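Local coordinates for protein methylmalonyl-CoA carboxyltransferase 12S subunit (Propionibacterium freudenreichii, PDB 1ON3) that transfers the carboxyl group of methylmalonyl-CoA to the biotin of the 1.3S subunit, forming propanoyl-CoA, as the hexameric core of the transcarboxylase multienzyme complex, at residues 162-174 with 248-260. Sequence-based numbering, arbitrary orientation.
Sequences VKLSGVVPQIAII and AKKLLSFLPQNNT
With CG placed between its backbone N and carbonyl carbon (chi1 70°), Asn-259 folds its amide back toward the 166-167 turn, while Ile-171 sets CG1 anti to its carbonyl carbon and extends CD1 toward helix 248-253. Two hydrogen bonds join the loops. ND2 of Asn-259 donates to Gly-166 O at 3.0 Å, bent at the hydrogen (132°) and with the oxygen tilted out of the amide plane; Asn-259 N donates to Val-167 O at 2.8 Å. The same ND2 also donates to Ala-515 O of a second subunit, so one amide nitrogen links the turn, the 255-260 loop and the subunit interface. With an alanine here, Gly-166 O and Ala-515 O of the second subunit would probably both lose this donor, leaving the turn less firmly tied to the subunit interface. Asn-258 closes an Asx turn, its OD1 accepting from Thr-260 N at 2.9 Å, and its ND2 is held by Gly-130 O.

Between the polar end and the helix, Pro-169 lays its ring against the carbonyls of the 255-260 loop: CD lies 3.2 Å from Gln-257 O, and CB meets Leu-255 CD1 at 3.9 Å. Farther along, Ile-171 and Leu-251 approach tip to tip, Ile-171 CD1 lying 3.8 Å from Leu-251 CD2. Leu-252 CD1 is in looser contact with Ile-171 CD1. Ile-171 also rests on Leu-134 and Leu-251 on Phe-191, from the two strands flanking 170-175. The axes of these short segments, strand 170-174 and helix 248-253, run nearly antiparallel (167°), 10.4 Å apart. The helix is thus layered on the parallel part of the mixed sheet, strands 133-139, 170-175 and 191-195, consistent with the ClpP/crotonase-like fold of the carboxyltransferase family.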
ATOM      1  N   VAL E 162       7.189  -7.460  23.051  1.00  7.44           N
ATOM      2  CA  VAL E 162       6.325  -7.990  22.008  1.00  8.56           C
ATOM      3  C   VAL E 162       6.302  -7.039  20.813  1.00 12.42           C
ATOM      4  O   VAL E 162       6.294  -7.473  19.662  1.00  9.95           O
ATOM      5  CB  VAL E 162       4.884  -8.229  22.542  1.00  9.63           C
ATOM      6  CG1 VAL E 162       3.961  -8.703  21.401  1.00 11.88           C
ATOM      7  CG2 VAL E 162       4.921  -9.297  23.652  1.00 10.43           C
ATOM      8  N   LYS E 163       6.293  -5.738  21.076  1.00  8.10           N
ATOM      9  CA  LYS E 163       6.284  -4.771  19.982  1.00 10.83           C
ATOM     10  C   LYS E 163       7.549  -4.954  19.114  1.00  8.43           C
ATOM     11  O   LYS E 163       7.464  -4.959  17.887  1.00  9.66           O
ATOM     12  CB  LYS E 163       6.225  -3.350  20.554  1.00 11.50           C
ATOM     13  CG  LYS E 163       6.092  -2.238  19.527  1.00 11.83           C
ATOM     14  CD  LYS E 163       6.014  -0.891  20.260  1.00 13.48           C
ATOM     15  CE  LYS E 163       5.803   0.274  19.305  1.00 15.87           C
ATOM     16  NZ  LYS E 163       5.938   1.597  20.012  1.00 16.68           N
ATOM     17  N   LEU E 164       8.706  -5.126  19.755  1.00  8.58           N
ATOM     18  CA  LEU E 164       9.971  -5.311  19.031  1.00 10.55           C
ATOM     19  C   LEU E 164      10.123  -6.709  18.426  1.00 12.40           C
ATOM     20  O   LEU E 164      10.946  -6.926  17.538  1.00  7.71           O
ATOM     21  CB  LEU E 164      11.173  -5.065  19.956  1.00 11.09           C
ATOM     22  CG  LEU E 164      11.738  -3.640  20.107  1.00 10.25           C
ATOM     23  CD1 LEU E 164      10.686  -2.696  20.729  1.00  9.30           C
ATOM     24  CD2 LEU E 164      12.985  -3.695  20.993  1.00  8.55           C
ATOM     25  N   SER E 165       9.334  -7.659  18.914  1.00 10.68           N
ATOM     26  CA  SER E 165       9.457  -9.030  18.450  1.00  9.94           C
ATOM     27  C   SER E 165       9.361  -9.171  16.926  1.00  7.03           C
ATOM     28  O   SER E 165       8.389  -8.744  16.319  1.00  9.01           O
ATOM     29  CB  SER E 165       8.406  -9.912  19.149  1.00 14.17           C
ATOM     30  OG  SER E 165       8.701 -11.291  18.964  1.00 11.80           O
ATOM     31  N   GLY E 166      10.385  -9.759  16.310  1.00 11.58           N
ATOM     32  CA  GLY E 166      10.362  -9.941  14.863  1.00 12.12           C
ATOM     33  C   GLY E 166      10.710  -8.703  14.044  1.00 15.97           C
ATOM     34  O   GLY E 166      10.653  -8.744  12.810  1.00 11.21           O
ATOM     35  N   VAL E 167      11.067  -7.604  14.717  1.00 11.19           N
ATOM     36  CA  VAL E 167      11.439  -6.359  14.030  1.00 12.85           C
ATOM     37  C   VAL E 167      12.937  -6.133  14.227  1.00 12.29           C
ATOM     38  O   VAL E 167      13.670  -5.933  13.260  1.00 14.24           O
ATOM     39  CB  VAL E 167      10.656  -5.149  14.571  1.00 14.04           C
ATOM     40  CG1 VAL E 167      10.955  -3.910  13.694  1.00 13.38           C
ATOM     41  CG2 VAL E 167       9.151  -5.454  14.570  1.00 13.11           C
ATOM     42  N   VAL E 168      13.399  -6.152  15.478  1.00 11.48           N
ATOM     43  CA  VAL E 168      14.835  -6.047  15.751  1.00  9.97           C
ATOM     44  C   VAL E 168      15.168  -7.218  16.677  1.00 11.84           C
ATOM     45  O   VAL E 168      14.352  -7.595  17.508  1.00 13.16           O
ATOM     46  CB  VAL E 168      15.243  -4.705  16.426  1.00 10.64           C
ATOM     47  CG1 VAL E 168      14.959  -3.541  15.480  1.00  9.69           C
ATOM     48  CG2 VAL E 168      14.510  -4.524  17.755  1.00  8.65           C
ATOM     49  N   PRO E 169      16.358  -7.827  16.529  1.00 11.08           N
ATOM     50  CA  PRO E 169      16.718  -8.960  17.388  1.00  9.07           C
ATOM     51  C   PRO E 169      16.839  -8.519  18.839  1.00 12.61           C
ATOM     52  O   PRO E 169      17.322  -7.420  19.110  1.00 11.26           O
ATOM     53  CB  PRO E 169      18.068  -9.419  16.827  1.00 16.12           C
ATOM     54  CG  PRO E 169      18.106  -8.853  15.439  1.00 15.68           C
ATOM     55  CD  PRO E 169      17.463  -7.508  15.607  1.00  9.79           C
ATOM     56  N   GLN E 170      16.398  -9.377  19.762  1.00  6.77           N
ATOM     57  CA  GLN E 170      16.458  -9.083  21.191  1.00  4.68           C
ATOM     58  C   GLN E 170      17.164 -10.230  21.898  1.00  7.32           C
ATOM     59  O   GLN E 170      16.725 -11.381  21.820  1.00 11.30           O
ATOM     60  CB  GLN E 170      15.047  -8.927  21.779  1.00  6.26           C
ATOM     61  CG  GLN E 170      14.196  -7.844  21.158  1.00  9.10           C
ATOM     62  CD  GLN E 170      12.818  -7.801  21.778  1.00  9.21           C
ATOM     63  OE1 GLN E 170      12.638  -7.239  22.859  1.00 10.92           O
ATOM     64  NE2 GLN E 170      11.839  -8.420  21.110  1.00  9.82           N
ATOM     65  N   ILE E 171      18.267  -9.903  22.568  1.00  7.88           N
ATOM     66  CA  ILE E 171      19.092 -10.871  23.281  1.00 10.30           C
ATOM     67  C   ILE E 171      19.117 -10.574  24.786  1.00 11.92           C
ATOM     68  O   ILE E 171      19.451  -9.469  25.214  1.00 13.99           O
ATOM     69  CB  ILE E 171      20.542 -10.840  22.724  1.00 11.90           C
ATOM     70  CG1 ILE E 171      20.521 -11.241  21.244  1.00 11.29           C
ATOM     71  CG2 ILE E 171      21.456 -11.782  23.514  1.00 11.93           C
ATOM     72  CD1 ILE E 171      21.851 -10.997  20.501  1.00 12.80           C
ATOM     73  N   ALA E 172      18.755 -11.566  25.584  1.00 13.37           N
ATOM     74  CA  ALA E 172      18.759 -11.393  27.022  1.00 11.36           C
ATOM     75  C   ALA E 172      19.923 -12.169  27.617  1.00 13.32           C
ATOM     76  O   ALA E 172      20.189 -13.308  27.221  1.00 14.14           O
ATOM     77  CB  ALA E 172      17.457 -11.892  27.604  1.00  9.13           C
ATOM     78  N   ILE E 173      20.628 -11.548  28.553  1.00  8.62           N
ATOM     79  CA  ILE E 173      21.726 -12.226  29.240  1.00 12.74           C
ATOM     80  C   ILE E 173      21.402 -12.173  30.731  1.00 13.36           C
ATOM     81  O   ILE E 173      21.384 -11.090  31.321  1.00 12.42           O
ATOM     82  CB  ILE E 173      23.097 -11.528  29.009  1.00 13.41           C
ATOM     83  CG1 ILE E 173      23.419 -11.450  27.518  1.00 13.12           C
ATOM     84  CG2 ILE E 173      24.203 -12.314  29.702  1.00 12.62           C
ATOM     85  CD1 ILE E 173      23.155 -10.080  26.914  1.00 17.29           C
ATOM     86  N   ILE E 174      21.106 -13.329  31.324  1.00 11.88           N
ATOM     87  CA  ILE E 174      20.796 -13.398  32.748  1.00 12.94           C
ATOM     88  C   ILE E 174      22.130 -13.647  33.427  1.00 13.39           C
ATOM     89  O   ILE E 174      22.735 -14.711  33.244  1.00 11.80           O
ATOM     90  CB  ILE E 174      19.859 -14.581  33.107  1.00 12.54           C
ATOM     91  CG1 ILE E 174      18.795 -14.789  32.030  1.00 10.92           C
ATOM     92  CG2 ILE E 174      19.222 -14.308  34.482  1.00 15.55           C
ATOM     93  CD1 ILE E 174      17.882 -13.640  31.813  1.00  9.66           C
ATOM     94  N   ALA E 248      27.245 -13.736  23.259  1.00 13.39           N
ATOM     95  CA  ALA E 248      26.367 -12.690  22.733  1.00 12.83           C
ATOM     96  C   ALA E 248      26.892 -12.116  21.417  1.00 10.63           C
ATOM     97  O   ALA E 248      26.120 -11.859  20.503  1.00 10.29           O
ATOM     98  CB  ALA E 248      26.201 -11.552  23.759  1.00 11.28           C
ATOM     99  N   LYS E 249      28.201 -11.897  21.337  1.00 11.41           N
ATOM    100  CA  LYS E 249      28.813 -11.346  20.122  1.00 12.48           C
ATOM    101  C   LYS E 249      28.763 -12.360  18.985  1.00 11.72           C
ATOM    102  O   LYS E 249      28.457 -12.002  17.851  1.00 14.68           O
ATOM    103  CB  LYS E 249      30.276 -10.942  20.379  1.00  9.39           C
ATOM    104  CG  LYS E 249      30.448  -9.849  21.424  1.00 16.85           C
ATOM    105  CD  LYS E 249      31.924  -9.461  21.590  1.00 19.56           C
ATOM    106  CE  LYS E 249      32.094  -8.435  22.697  1.00 27.17           C
ATOM    107  NZ  LYS E 249      33.520  -8.044  22.937  1.00 27.17           N
ATOM    108  N   LYS E 250      29.067 -13.617  19.289  1.00 13.69           N
ATOM    109  CA  LYS E 250      29.034 -14.678  18.275  1.00 13.31           C
ATOM    110  C   LYS E 250      27.606 -14.803  17.719  1.00 13.61           C
ATOM    111  O   LYS E 250      27.388 -14.834  16.505  1.00  9.48           O
ATOM    112  CB  LYS E 250      29.476 -16.009  18.897  1.00 11.65           C
ATOM    113  CG  LYS E 250      29.449 -17.201  17.932  1.00 13.10           C
ATOM    114  CD  LYS E 250      30.543 -17.091  16.899  1.00 17.69           C
ATOM    115  CE  LYS E 250      30.568 -18.299  15.997  1.00 17.36           C
ATOM    116  NZ  LYS E 250      31.612 -18.147  14.970  1.00 11.78           N
ATOM    117  N   LEU E 251      26.627 -14.865  18.618  1.00 15.22           N
ATOM    118  CA  LEU E 251      25.226 -14.962  18.213  1.00 10.52           C
ATOM    119  C   LEU E 251      24.826 -13.754  17.365  1.00 12.26           C
ATOM    120  O   LEU E 251      24.222 -13.892  16.297  1.00 12.46           O
ATOM    121  CB  LEU E 251      24.328 -15.043  19.461  1.00  9.60           C
ATOM    122  CG  LEU E 251      22.818 -14.853  19.259  1.00 10.40           C
ATOM    123  CD1 LEU E 251      22.255 -16.010  18.406  1.00 11.77           C
ATOM    124  CD2 LEU E 251      22.121 -14.812  20.630  1.00 13.58           C
ATOM    125  N   LEU E 252      25.152 -12.557  17.833  1.00 11.94           N
ATOM    126  CA  LEU E 252      24.799 -11.361  17.075  1.00 14.36           C
ATOM    127  C   LEU E 252      25.393 -11.359  15.665  1.00  9.86           C
ATOM    128  O   LEU E 252      24.755 -10.870  14.728  1.00 12.73           O
ATOM    129  CB  LEU E 252      25.246 -10.099  17.816  1.00 12.48           C
ATOM    130  CG  LEU E 252      24.863  -8.750  17.196  1.00 13.95           C
ATOM    131  CD1 LEU E 252      23.351  -8.584  17.133  1.00 12.61           C
ATOM    132  CD2 LEU E 252      25.476  -7.637  18.043  1.00 16.33           C
ATOM    133  N   SER E 253      26.593 -11.918  15.509  1.00  8.59           N
ATOM    134  CA  SER E 253      27.261 -11.938  14.204  1.00 11.13           C
ATOM    135  C   SER E 253      26.478 -12.649  13.103  1.00 15.72           C
ATOM    136  O   SER E 253      26.712 -12.387  11.925  1.00 15.50           O
ATOM    137  CB  SER E 253      28.668 -12.557  14.318  1.00 12.45           C
ATOM    138  OG  SER E 253      28.637 -13.971  14.464  1.00 13.90           O
ATOM    139  N   PHE E 254      25.552 -13.542  13.471  1.00 12.32           N
ATOM    140  CA  PHE E 254      24.743 -14.257  12.479  1.00 15.01           C
ATOM    141  C   PHE E 254      23.469 -13.496  12.131  1.00 16.05           C
ATOM    142  O   PHE E 254      22.759 -13.849  11.179  1.00 13.43           O
ATOM    143  CB  PHE E 254      24.305 -15.642  12.998  1.00 15.47           C
ATOM    144  CG  PHE E 254      25.424 -16.640  13.127  1.00 12.55           C
ATOM    145  CD1 PHE E 254      26.047 -16.853  14.358  1.00 11.30           C
ATOM    146  CD2 PHE E 254      25.859 -17.358  12.016  1.00 12.06           C
ATOM    147  CE1 PHE E 254      27.095 -17.766  14.482  1.00 16.27           C
ATOM    148  CE2 PHE E 254      26.896 -18.271  12.118  1.00 10.51           C
ATOM    149  CZ  PHE E 254      27.525 -18.479  13.367  1.00 12.88           C
ATOM    150  N   LEU E 255      23.182 -12.445  12.891  1.00 14.03           N
ATOM    151  CA  LEU E 255      21.938 -11.709  12.706  1.00 12.45           C
ATOM    152  C   LEU E 255      21.983 -10.357  12.021  1.00  9.70           C
ATOM    153  O   LEU E 255      22.955  -9.614  12.121  1.00 12.56           O
ATOM    154  CB  LEU E 255      21.249 -11.510  14.073  1.00  8.97           C
ATOM    155  CG  LEU E 255      21.280 -12.711  15.032  1.00 12.00           C
ATOM    156  CD1 LEU E 255      20.654 -12.334  16.392  1.00 10.55           C
ATOM    157  CD2 LEU E 255      20.525 -13.872  14.398  1.00  8.89           C
ATOM    158  N   PRO E 256      20.903 -10.022  11.317  1.00  9.95           N
ATOM    159  CA  PRO E 256      20.810  -8.732  10.631  1.00 12.23           C
ATOM    160  C   PRO E 256      20.497  -7.686  11.713  1.00 12.36           C
ATOM    161  O   PRO E 256      20.200  -8.043  12.861  1.00 12.57           O
ATOM    162  CB  PRO E 256      19.630  -8.936   9.698  1.00 12.75           C
ATOM    163  CG  PRO E 256      18.731  -9.858  10.518  1.00 10.19           C
ATOM    164  CD  PRO E 256      19.715 -10.856  11.049  1.00 11.74           C
ATOM    165  N   GLN E 257      20.587  -6.406  11.359  1.00 10.26           N
ATOM    166  CA  GLN E 257      20.272  -5.336  12.293  1.00 11.31           C
ATOM    167  C   GLN E 257      18.784  -5.319  12.621  1.00 12.40           C
ATOM    168  O   GLN E 257      18.389  -5.049  13.762  1.00 10.07           O
ATOM    169  CB  GLN E 257      20.639  -3.988  11.686  1.00 13.80           C
ATOM    170  CG  GLN E 257      22.119  -3.714  11.633  1.00 14.94           C
ATOM    171  CD  GLN E 257      22.714  -3.593  13.021  1.00 13.13           C
ATOM    172  OE1 GLN E 257      23.185  -4.573  13.596  1.00 12.15           O
ATOM    173  NE2 GLN E 257      22.674  -2.384  13.577  1.00 15.74           N
ATOM    174  N   ASN E 258      17.960  -5.593  11.610  1.00 11.67           N
ATOM    175  CA  ASN E 258      16.507  -5.584  11.757  1.00 10.97           C
ATOM    176  C   ASN E 258      15.869  -6.446  10.669  1.00 11.68           C
ATOM    177  O   ASN E 258      16.575  -7.017   9.833  1.00 11.76           O
ATOM    178  CB  ASN E 258      15.985  -4.144  11.675  1.00  9.49           C
ATOM    179  CG  ASN E 258      16.391  -3.456  10.395  1.00 11.61           C
ATOM    180  OD1 ASN E 258      15.912  -3.802   9.327  1.00 12.62           O
ATOM    181  ND2 ASN E 258      17.290  -2.474  10.497  1.00 12.83           N
ATOM    182  N   ASN E 259      14.545  -6.538  10.668  1.00  9.58           N
ATOM    183  CA  ASN E 259      13.872  -7.404   9.705  1.00 11.41           C
ATOM    184  C   ASN E 259      13.815  -6.951   8.244  1.00 12.84           C
ATOM    185  O   ASN E 259      13.229  -7.646   7.417  1.00 12.75           O
ATOM    186  CB  ASN E 259      12.455  -7.751  10.195  1.00 13.34           C
ATOM    187  CG  ASN E 259      11.503  -6.567  10.160  1.00 17.93           C
ATOM    188  OD1 ASN E 259      11.854  -5.491   9.701  1.00 16.09           O
ATOM    189  ND2 ASN E 259      10.280  -6.773  10.641  1.00 16.61           N
ATOM    190  N   THR E 260      14.407  -5.800   7.916  1.00 10.91           N
ATOM    191  CA  THR E 260      14.386  -5.328   6.534  1.00  9.76           C
ATOM    192  C   THR E 260      15.679  -5.728   5.813  1.00 12.84           C
ATOM    193  O   THR E 260      15.827  -5.472   4.614  1.00 15.13           O
ATOM    194  CB  THR E 260      14.259  -3.778   6.433  1.00 15.43           C
ATOM    195  OG1 THR E 260      15.433  -3.168   6.981  1.00 11.63           O
ATOM    196  CG2 THR E 260      13.044  -3.276   7.196  1.00 14.15           C
TER